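Local coordinates for protein nicotinate-nucleotide diphosphorylase (Carboxylating) (Streptococcus pyogenes GA06023, PDB 5HUO) that probably catalyses the conversion of quinolinate and phosphoribosyl diphosphate into nicotinate mononucleotide, carbon dioxide and diphosphate in NAD biosynthesis, at residues 77-89 against 131-144. Sequence-based numbering, arbitrary orientation.
Sequences GVLAGLTVFQRVF and VALNFLQHLSGIAS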
loop_
_atom_site.group_PDB
_atom_site.type_symbol
_atom_site.label_atom_id
_atom_site.label_comp_id
_atom_site.label_asym_id
_atom_site.label_seq_id
_atom_site.Cartn_x
_atom_site.Cartn_y
_atom_site.Cartn_z
ATOM N N GLY A 77 30.847 18.940 -11.849
ATOM C CA GLY A 77 30.116 19.200 -10.650
ATOM C C GLY A 77 30.441 18.222 -9.550
ATOM O O GLY A 77 31.550 17.706 -9.475
ATOM N N VAL A 78 29.450 17.958 -8.707
ATOM C CA VAL A 78 29.612 17.039 -7.594
ATOM C C VAL A 78 28.719 15.825 -7.712
ATOM O O VAL A 78 27.585 15.938 -8.062
ATOM C CB VAL A 78 29.321 17.743 -6.274
ATOM C CG1 VAL A 78 29.607 16.847 -5.089
ATOM C CG2 VAL A 78 30.181 18.972 -6.175
ATOM N N LEU A 79 29.276 14.666 -7.390
ATOM C CA LEU A 79 28.572 13.368 -7.534
ATOM C C LEU A 79 27.748 13.078 -6.323
ATOM O O LEU A 79 28.249 13.063 -5.199
ATOM C CB LEU A 79 29.535 12.207 -7.757
ATOM C CG LEU A 79 28.982 10.775 -7.761
ATOM C CD1 LEU A 79 28.117 10.503 -8.982
ATOM C CD2 LEU A 79 30.122 9.747 -7.693
ATOM N N ALA A 80 26.461 12.842 -6.550
ATOM C CA ALA A 80 25.522 12.450 -5.449
ATOM C C ALA A 80 24.486 11.495 -5.966
ATOM O O ALA A 80 23.939 11.698 -7.052
ATOM C CB ALA A 80 24.850 13.680 -4.820
ATOM N N GLY A 81 24.182 10.504 -5.144
ATOM C CA GLY A 81 23.165 9.501 -5.480
ATOM C C GLY A 81 23.668 8.251 -6.183
ATOM O O GLY A 81 22.922 7.526 -6.784
ATOM N N LEU A 82 24.929 7.983 -6.071
ATOM C CA LEU A 82 25.534 6.813 -6.751
ATOM C C LEU A 82 24.937 5.456 -6.284
ATOM O O LEU A 82 24.665 4.614 -7.094
ATOM C CB LEU A 82 27.032 6.781 -6.510
ATOM C CG LEU A 82 27.777 5.718 -7.323
ATOM C CD1 LEU A 82 27.763 6.082 -8.810
ATOM C CD2 LEU A 82 29.214 5.592 -6.861
ATOM N N THR A 83 24.726 5.284 -4.978
ATOM C CA THR A 83 24.193 4.037 -4.500
ATOM C C THR A 83 22.701 3.991 -4.804
ATOM O O THR A 83 22.130 2.879 -4.911
ATOM C CB THR A 83 24.442 3.741 -3.012
ATOM O OG1 THR A 83 23.662 4.591 -2.243
ATOM C CG2 THR A 83 25.829 3.954 -2.631
ATOM N N VAL A 84 22.074 5.156 -4.939
ATOM C CA VAL A 84 20.680 5.178 -5.377
ATOM C C VAL A 84 20.545 4.677 -6.809
ATOM O O VAL A 84 19.755 3.831 -7.146
ATOM C CB VAL A 84 20.101 6.573 -5.353
ATOM C CG1 VAL A 84 18.689 6.558 -5.852
ATOM C CG2 VAL A 84 20.088 7.117 -3.959
ATOM N N PHE A 85 21.407 5.228 -7.642
ATOM C CA PHE A 85 21.586 4.784 -9.057
ATOM C C PHE A 85 21.739 3.267 -9.158
ATOM O O PHE A 85 21.023 2.604 -9.890
ATOM C CB PHE A 85 22.816 5.459 -9.671
ATOM C CG PHE A 85 23.196 4.929 -11.008
ATOM C CD1 PHE A 85 22.657 5.463 -12.150
ATOM C CD2 PHE A 85 24.111 3.911 -11.124
ATOM C CE1 PHE A 85 23.011 4.952 -13.392
ATOM C CE2 PHE A 85 24.509 3.438 -12.349
ATOM C CZ PHE A 85 23.953 3.937 -13.490
ATOM N N GLN A 86 22.634 2.756 -8.344
ATOM C CA GLN A 86 22.908 1.320 -8.335
ATOM C C GLN A 86 21.676 0.487 -7.950
ATOM O O GLN A 86 21.422 -0.589 -8.490
ATOM C CB GLN A 86 24.071 0.980 -7.382
ATOM C CG GLN A 86 25.379 1.521 -7.889
ATOM C CD GLN A 86 26.567 1.155 -7.034
ATOM O OE1 GLN A 86 27.192 2.032 -6.431
ATOM N NE2 GLN A 86 26.886 -0.117 -6.956
ATOM N N ARG A 87 20.966 0.990 -6.949
ATOM C CA ARG A 87 19.859 0.233 -6.328
ATOM C C ARG A 87 18.706 0.030 -7.292
ATOM O O ARG A 87 18.033 -0.963 -7.260
ATOM C CB ARG A 87 19.397 0.937 -5.040
ATOM C CG ARG A 87 18.356 0.157 -4.274
ATOM C CD ARG A 87 18.852 -1.192 -3.826
ATOM N NE ARG A 87 17.875 -1.872 -3.020
ATOM C CZ ARG A 87 17.773 -3.194 -2.881
ATOM N NH1 ARG A 87 16.803 -3.724 -2.170
ATOM N NH2 ARG A 87 18.603 -4.011 -3.438
ATOM N N VAL A 88 18.534 0.961 -8.190
ATOM C CA VAL A 88 17.494 0.823 -9.218
ATOM C C VAL A 88 17.697 -0.479 -9.996
ATOM O O VAL A 88 16.736 -1.217 -10.255
ATOM C CB VAL A 88 17.482 1.992 -10.199
ATOM C CG1 VAL A 88 16.497 1.746 -11.321
ATOM C CG2 VAL A 88 17.121 3.280 -9.504
ATOM N N PHE A 89 18.939 -0.755 -10.370
ATOM C CA PHE A 89 19.270 -2.010 -11.135
ATOM C C PHE A 89 19.076 -3.254 -10.290
ATOM O O PHE A 89 18.495 -4.207 -10.689
ATOM C CB PHE A 89 20.706 -2.000 -11.650
ATOM C CG PHE A 89 20.987 -0.921 -12.632
ATOM C CD1 PHE A 89 20.741 -1.105 -13.964
ATOM C CD2 PHE A 89 21.455 0.321 -12.204
ATOM C CE1 PHE A 89 20.949 -0.080 -14.871
ATOM C CE2 PHE A 89 21.676 1.354 -13.099
ATOM C CZ PHE A 89 21.435 1.137 -14.438
ATOM N N VAL A 131 15.463 5.573 -15.355
ATOM C CA VAL A 131 15.060 5.816 -13.956
ATOM C C VAL A 131 16.278 6.024 -13.078
ATOM O O VAL A 131 16.333 6.926 -12.269
ATOM C CB VAL A 131 14.197 4.657 -13.395
ATOM C CG1 VAL A 131 14.055 4.767 -11.896
ATOM C CG2 VAL A 131 12.827 4.687 -14.048
ATOM N N ALA A 132 17.249 5.162 -13.277
ATOM C CA ALA A 132 18.492 5.255 -12.535
ATOM C C ALA A 132 19.139 6.617 -12.766
ATOM O O ALA A 132 19.462 7.321 -11.804
ATOM C CB ALA A 132 19.433 4.166 -12.887
ATOM N N LEU A 133 19.260 7.011 -14.029
ATOM C CA LEU A 133 19.855 8.322 -14.360
ATOM C C LEU A 133 19.066 9.497 -13.832
ATOM O O LEU A 133 19.607 10.465 -13.356
ATOM C CB LEU A 133 20.013 8.466 -15.872
ATOM C CG LEU A 133 21.147 7.658 -16.527
ATOM C CD1 LEU A 133 21.021 7.742 -18.022
ATOM C CD2 LEU A 133 22.531 8.129 -16.096
ATOM N N ASN A 134 17.768 9.407 -13.935
ATOM C CA ASN A 134 16.897 10.449 -13.410
ATOM C C ASN A 134 17.186 10.720 -11.940
ATOM O O ASN A 134 17.288 11.875 -11.530
ATOM C CB ASN A 134 15.426 10.093 -13.606
ATOM C CG ASN A 134 14.957 10.287 -15.051
ATOM O OD1 ASN A 134 15.683 10.798 -15.879
ATOM N ND2 ASN A 134 13.736 9.893 -15.345
ATOM N N PHE A 135 17.382 9.671 -11.144
ATOM C CA PHE A 135 17.764 9.886 -9.741
ATOM C C PHE A 135 19.126 10.543 -9.683
ATOM O O PHE A 135 19.283 11.584 -9.115
ATOM C CB PHE A 135 17.749 8.604 -8.929
ATOM C CG PHE A 135 16.384 8.230 -8.412
ATOM C CD1 PHE A 135 15.868 8.827 -7.316
ATOM C CD2 PHE A 135 15.593 7.264 -9.089
ATOM C CE1 PHE A 135 14.602 8.521 -6.881
ATOM C CE2 PHE A 135 14.330 6.941 -8.635
ATOM C CZ PHE A 135 13.837 7.576 -7.522
ATOM N N LEU A 136 20.095 9.928 -10.323
ATOM C CA LEU A 136 21.495 10.390 -10.270
ATOM C C LEU A 136 21.680 11.813 -10.755
ATOM O O LEU A 136 22.364 12.617 -10.141
ATOM C CB LEU A 136 22.374 9.488 -11.071
ATOM C CG LEU A 136 23.877 9.753 -10.892
ATOM C CD1 LEU A 136 24.355 9.259 -9.553
ATOM C CD2 LEU A 136 24.660 9.093 -12.014
ATOM N N GLN A 137 21.016 12.151 -11.836
ATOM C CA GLN A 137 21.121 13.497 -12.412
ATOM C C GLN A 137 20.567 14.507 -11.461
ATOM O O GLN A 137 21.150 15.556 -11.240
ATOM C CB GLN A 137 20.428 13.578 -13.740
ATOM C CG GLN A 137 21.268 12.961 -14.842
ATOM C CD GLN A 137 20.616 13.008 -16.173
ATOM O OE1 GLN A 137 19.431 13.383 -16.283
ATOM N NE2 GLN A 137 21.313 12.558 -17.193
ATOM N N HIS A 138 19.442 14.181 -10.880
ATOM C CA HIS A 138 18.707 15.145 -10.008
ATOM C C HIS A 138 19.505 15.429 -8.717
ATOM O O HIS A 138 19.695 16.595 -8.328
ATOM C CB HIS A 138 17.322 14.568 -9.665
ATOM C CG HIS A 138 16.494 15.415 -8.764
ATOM N ND1 HIS A 138 15.874 16.559 -9.187
ATOM C CD2 HIS A 138 16.148 15.278 -7.458
ATOM C CE1 HIS A 138 15.190 17.107 -8.188
ATOM N NE2 HIS A 138 15.343 16.350 -7.119
ATOM N N LEU A 139 19.976 14.353 -8.091
ATOM C CA LEU A 139 20.659 14.477 -6.849
ATOM C C LEU A 139 22.042 15.133 -7.080
ATOM O O LEU A 139 22.505 15.943 -6.254
ATOM C CB LEU A 139 20.774 13.123 -6.149
ATOM C CG LEU A 139 19.433 12.501 -5.806
ATOM C CD1 LEU A 139 19.631 11.197 -5.072
ATOM C CD2 LEU A 139 18.602 13.365 -4.925
ATOM N N SER A 140 22.731 14.752 -8.144
ATOM C CA SER A 140 24.045 15.344 -8.409
ATOM C C SER A 140 23.935 16.845 -8.724
ATOM O O SER A 140 24.771 17.652 -8.411
ATOM C CB SER A 140 24.740 14.586 -9.544
ATOM O OG SER A 140 25.098 13.259 -9.120
ATOM N N GLY A 141 22.831 17.186 -9.340
ATOM C CA GLY A 141 22.474 18.592 -9.628
ATOM C C GLY A 141 22.338 19.421 -8.388
ATOM O O GLY A 141 22.899 20.516 -8.300
ATOM N N ILE A 142 21.664 18.854 -7.394
ATOM C CA ILE A 142 21.491 19.528 -6.103
ATOM C C ILE A 142 22.811 19.642 -5.366
ATOM O O ILE A 142 23.144 20.695 -4.797
ATOM C CB ILE A 142 20.444 18.805 -5.246
ATOM C CG1 ILE A 142 19.058 19.058 -5.846
ATOM C CG2 ILE A 142 20.472 19.282 -3.802
ATOM C CD1 ILE A 142 17.972 18.167 -5.256
ATOM N N ALA A 143 23.553 18.545 -5.343
ATOM C CA ALA A 143 24.865 18.528 -4.620
ATOM C C ALA A 143 25.802 19.578 -5.215
ATOM O O ALA A 143 26.392 20.386 -4.502
ATOM C CB ALA A 143 25.485 17.177 -4.668
ATOM N N SER A 144 25.842 19.590 -6.535
ATOM C CA SER A 144 26.643 20.542 -7.309
ATOM C C SER A 144 26.276 21.983 -6.928
ATOM O O SER A 144 27.129 22.844 -6.645
ATOM C CB SER A 144 26.442 20.321 -8.780
ATOM O OG SER A 144 27.000 19.080 -9.220
#
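Phe85 and Ala132 meet where helix 82-89 runs close to antiparallel to helix 131-144, the two axes 8.3 Å apart at an angle of 171°. The strand and loop ahead of the first helix follow the same course, bringing Ala80 beside Ser140 and Val78 beside Ser144. Gly81, at the N-cap position, adopts a positive phi, and its CA passes Leu139 CD1 without a side chain between them. Small residues let the backbones approach: Ala80 CB rests on Ala143 CB at 3.6 Å, and Ala132 CB is received by two rings, 3.6 Å from Phe85 CD1 and equally near Phe89 CE2. Those rings also meet each other, Phe89 presenting its CE2 edge over one face of Phe85, toward the rim. Leu136, its CG anti to the backbone N (chi1 -171°), sets CD1 against the carbonyl oxygens of Ala80 and Gly81, with Leu79 CD1 beside it. Along the other flank Val84 CG1 meets CB and CG of Phe135 at 3.8 Å, the two side chains crossing at about a right angle, while Val88 packs on Val131 and Ala132. Polar links gather at the loop end. The N-H of Val78 points almost straight at Ser144 OG (2.7 Å, 174°), and that hydroxyl in turn donates to Ser140 O one turn back, which also accepts from Ser144 N on the opposite face of its carbonyl plane. Ser140 OG lies 2.8 Å from Ala80 O. Asp105 receives the N-H groups of Gly81 and Leu82 at the helix start. The long helix 122-153 is thus joined to helix 82-92 by apolar packing and to the preceding strand by the hydroxyl of Ser144, which gives the buried N-H of Val78 a polar partner.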